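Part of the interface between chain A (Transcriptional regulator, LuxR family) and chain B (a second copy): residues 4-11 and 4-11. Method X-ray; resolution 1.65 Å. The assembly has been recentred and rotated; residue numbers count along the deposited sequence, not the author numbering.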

# COMPACT_ATOMS: atom_id res chain seq x y z
N ASP A 4 -7.38 -13.81 6.18
CA ASP A 4 -6.08 -14.08 6.79
C ASP A 4 -5.00 -13.31 6.05
O ASP A 4 -5.32 -12.61 5.08
CB ASP A 4 -5.78 -15.59 6.95
CG ASP A 4 -5.72 -16.35 5.63
OD1 ASP A 4 -5.90 -17.59 5.67
OD2 ASP A 4 -5.48 -15.74 4.57
N TYR A 5 -3.76 -13.40 6.52
CA TYR A 5 -2.72 -12.49 6.02
C TYR A 5 -2.33 -12.82 4.58
O TYR A 5 -2.01 -11.90 3.80
CB TYR A 5 -1.49 -12.50 6.94
CG TYR A 5 -1.74 -11.98 8.34
CD1 TYR A 5 -2.04 -10.64 8.54
CD2 TYR A 5 -1.67 -12.82 9.46
CE1 TYR A 5 -2.28 -10.14 9.79
CE2 TYR A 5 -1.90 -12.31 10.75
CZ TYR A 5 -2.19 -10.95 10.89
OH TYR A 5 -2.43 -10.39 12.12
N LYS A 6 -2.36 -14.11 4.23
CA LYS A 6 -2.10 -14.57 2.86
C LYS A 6 -3.14 -14.03 1.87
O LYS A 6 -2.78 -13.46 0.84
CB LYS A 6 -2.03 -16.09 2.78
CG LYS A 6 -1.61 -16.60 1.41
CD LYS A 6 -1.23 -18.08 1.45
CE LYS A 6 -0.78 -18.58 0.08
NZ LYS A 6 -0.15 -19.94 0.16
N THR A 7 -4.41 -14.21 2.22
CA THR A 7 -5.52 -13.68 1.44
C THR A 7 -5.43 -12.16 1.26
O THR A 7 -5.59 -11.65 0.14
CB THR A 7 -6.88 -14.08 2.05
OG1 THR A 7 -7.00 -15.51 2.08
CG2 THR A 7 -8.01 -13.50 1.21
N ALA A 8 -5.16 -11.44 2.35
CA ALA A 8 -4.98 -9.99 2.28
C ALA A 8 -3.92 -9.58 1.26
O ALA A 8 -4.15 -8.68 0.46
CB ALA A 8 -4.63 -9.41 3.66
N PHE A 9 -2.77 -10.22 1.33
CA PHE A 9 -1.66 -9.94 0.41
C PHE A 9 -2.16 -10.10 -1.02
O PHE A 9 -1.97 -9.21 -1.85
CB PHE A 9 -0.48 -10.88 0.69
CG PHE A 9 0.69 -10.70 -0.23
CD1 PHE A 9 1.71 -9.84 0.11
CD2 PHE A 9 0.81 -11.47 -1.39
CE1 PHE A 9 2.80 -9.65 -0.72
CE2 PHE A 9 1.93 -11.32 -2.23
CZ PHE A 9 2.94 -10.42 -1.89
N HIS A 10 -2.83 -11.22 -1.28
CA HIS A 10 -3.31 -11.52 -2.64
C HIS A 10 -4.49 -10.69 -3.13
O HIS A 10 -4.64 -10.48 -4.34
CB HIS A 10 -3.57 -13.01 -2.82
CG HIS A 10 -2.31 -13.82 -2.84
ND1 HIS A 10 -1.34 -13.67 -3.82
CD2 HIS A 10 -1.84 -14.77 -2.00
CE1 HIS A 10 -0.34 -14.49 -3.57
NE2 HIS A 10 -0.62 -15.17 -2.48
N LEU A 11 -5.30 -10.19 -2.20
CA LEU A 11 -6.48 -9.37 -2.50
C LEU A 11 -6.18 -7.87 -2.65
O LEU A 11 -7.02 -7.12 -3.18
CB LEU A 11 -7.53 -9.54 -1.38
CG LEU A 11 -8.95 -8.94 -1.45
CD1 LEU A 11 -9.71 -9.50 -2.64
CD2 LEU A 11 -9.75 -9.15 -0.16
N ASP B 4 7.37 -13.73 5.93
CA ASP B 4 6.06 -14.39 5.75
C ASP B 4 4.93 -13.36 5.65
O ASP B 4 5.18 -12.17 5.79
CB ASP B 4 5.80 -15.51 6.77
CG ASP B 4 5.66 -15.04 8.23
OD1 ASP B 4 5.73 -15.92 9.12
OD2 ASP B 4 5.44 -13.86 8.52
N TYR B 5 3.72 -13.82 5.38
CA TYR B 5 2.62 -12.88 5.13
C TYR B 5 2.25 -12.03 6.34
O TYR B 5 1.94 -10.84 6.19
CB TYR B 5 1.40 -13.58 4.53
CG TYR B 5 1.67 -14.20 3.17
CD1 TYR B 5 1.98 -13.39 2.07
CD2 TYR B 5 1.64 -15.58 3.00
CE1 TYR B 5 2.24 -13.96 0.83
CE2 TYR B 5 1.90 -16.15 1.76
CZ TYR B 5 2.19 -15.34 0.68
OH TYR B 5 2.44 -15.92 -0.54
N LYS B 6 2.29 -12.65 7.53
CA LYS B 6 2.01 -11.96 8.80
C LYS B 6 3.05 -10.88 9.05
O LYS B 6 2.70 -9.74 9.31
CB LYS B 6 1.96 -12.95 9.99
CG LYS B 6 1.60 -12.28 11.34
CD LYS B 6 1.67 -13.27 12.51
CE LYS B 6 1.44 -12.55 13.85
NZ LYS B 6 1.44 -13.46 15.04
N THR B 7 4.33 -11.24 8.92
CA THR B 7 5.41 -10.25 9.04
C THR B 7 5.29 -9.12 8.01
O THR B 7 5.47 -7.95 8.37
CB THR B 7 6.81 -10.91 8.94
OG1 THR B 7 6.92 -11.94 9.94
CG2 THR B 7 7.91 -9.89 9.20
N ALA B 8 4.98 -9.44 6.75
CA ALA B 8 4.82 -8.39 5.73
C ALA B 8 3.74 -7.40 6.15
O ALA B 8 3.93 -6.20 6.10
CB ALA B 8 4.50 -8.99 4.36
N PHE B 9 2.60 -7.93 6.59
CA PHE B 9 1.49 -7.08 7.04
C PHE B 9 1.97 -6.10 8.13
O PHE B 9 1.72 -4.90 8.06
CB PHE B 9 0.36 -7.97 7.58
CG PHE B 9 -0.84 -7.20 8.08
CD1 PHE B 9 -1.87 -6.86 7.21
CD2 PHE B 9 -0.94 -6.85 9.42
CE1 PHE B 9 -3.01 -6.17 7.68
CE2 PHE B 9 -2.09 -6.17 9.91
CZ PHE B 9 -3.12 -5.83 9.02
N HIS B 10 2.65 -6.63 9.14
CA HIS B 10 3.12 -5.78 10.24
C HIS B 10 4.29 -4.85 9.94
O HIS B 10 4.45 -3.83 10.63
CB HIS B 10 3.34 -6.64 11.48
CG HIS B 10 2.05 -7.06 12.12
ND1 HIS B 10 1.62 -8.37 12.14
CD2 HIS B 10 1.07 -6.33 12.71
CE1 HIS B 10 0.45 -8.44 12.75
NE2 HIS B 10 0.10 -7.21 13.11
N LEU B 11 5.10 -5.20 8.94
CA LEU B 11 6.30 -4.43 8.55
C LEU B 11 5.96 -3.33 7.53
O LEU B 11 6.76 -2.40 7.35
CB LEU B 11 7.34 -5.36 7.90
CG LEU B 11 8.73 -4.85 7.51
CD1 LEU B 11 9.51 -4.44 8.76
CD2 LEU B 11 9.50 -5.89 6.70
O HOH W 1 -0.19 -9.95 4.49

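Two copies of the same short helix, residues 5-11 in each chain, meet near their N-terminal ends. Their axes come within 9.0 Å and their N-to-C directions differ by 61°. The CA atoms of Tyr5(A) and Tyr5(B), 5.4 Å apart, are the nearest across the two stretches, which places the close approach at the first turn; the helices separate toward Leu11. The contact buries 442 Å², both sides summed, and the two tyrosines account for 250 Å² of it.

Apolar packing begins at this pair. Both CA-to-CB bonds point toward the partner, and Tyr5(A) CB lies 3.9 Å from Tyr5(B) CB. With chi1 near -64° (m) in both copies, each ring passes the meeting point and lies against the opposing helix. There it reaches Phe9: Tyr5(A) CE1 is 3.6 Å from Phe9(B) CD2, and Phe9(A) CD2 is 3.6 Å from Tyr5(B) CE1. The ring centroids are 5.1 and 5.2 Å apart, with planes at 53° and 52°. These are oblique aromatic contacts, in which the tyrosine CE1 sits over a face of the phenylalanine ring. Phe9, in the t rotamer and buried in both chains, supplies a flat hydrocarbon surface suited to this place.

A second kind of contact uses the aliphatic part of Lys6. Lys6(B) CA stands 4.1 Å from the centroid of the Tyr5(A) ring, whose atoms run from CG to CZ, and 25° off its normal; Lys6(A) CA stands 4.1 Å from the corresponding Tyr5(B) centroid at 26°. Both are CH-pi contacts over the ring face. The side chain adds to them, with Tyr5(A) CE2 3.5 Å from Lys6(B) CG and Lys6(A) CG 3.6 Å from Tyr5(B) CE2. Lysine suits this exposed border because its methylenes can cover a ring while the extended chain, all t, carries the amine into solvent.

At the far end of each tyrosine is His10. Tyr5(A) OH lies 3.5 Å from His10(B) CE1, and His10(A) NE2 lies 3.7 Å from Tyr5(B) OH. These are packing contacts; both tyrosine hydroxyls are hydrogen-bonded elsewhere in the structure. The histidine rings differ in chi2, -63° in chain A and 112° in chain B, and His10(B) ND1 makes a weak hydrogen bond of 3.3 Å to Lys6(B) O.

No direct hydrogen bond crosses between the stretches. The polar link is water 1, which donates to Tyr5(A) O at 2.8 Å from its oxygen and to Tyr5(B) O at 2.9 Å, bridging the two backbones.

Within each chain, capping secures the helix start from which Tyr5 projects. Thr7(A) N donates to Asp4(A) OD2 at 3.0 Å and 166°, and Thr7(B) N to Asp4(B) OD2 at 2.9 Å and 165°. The threonine hydroxyls reinforce the caps: Thr7(A) OG1 to Asp4(A) OD2 is 2.9 Å, and Thr7(B) OG1 to Asp4(B) OD2 is 2.8 Å. An aspartate carboxylate suits the N-cap because it accepts from a backbone NH that has no helical partner.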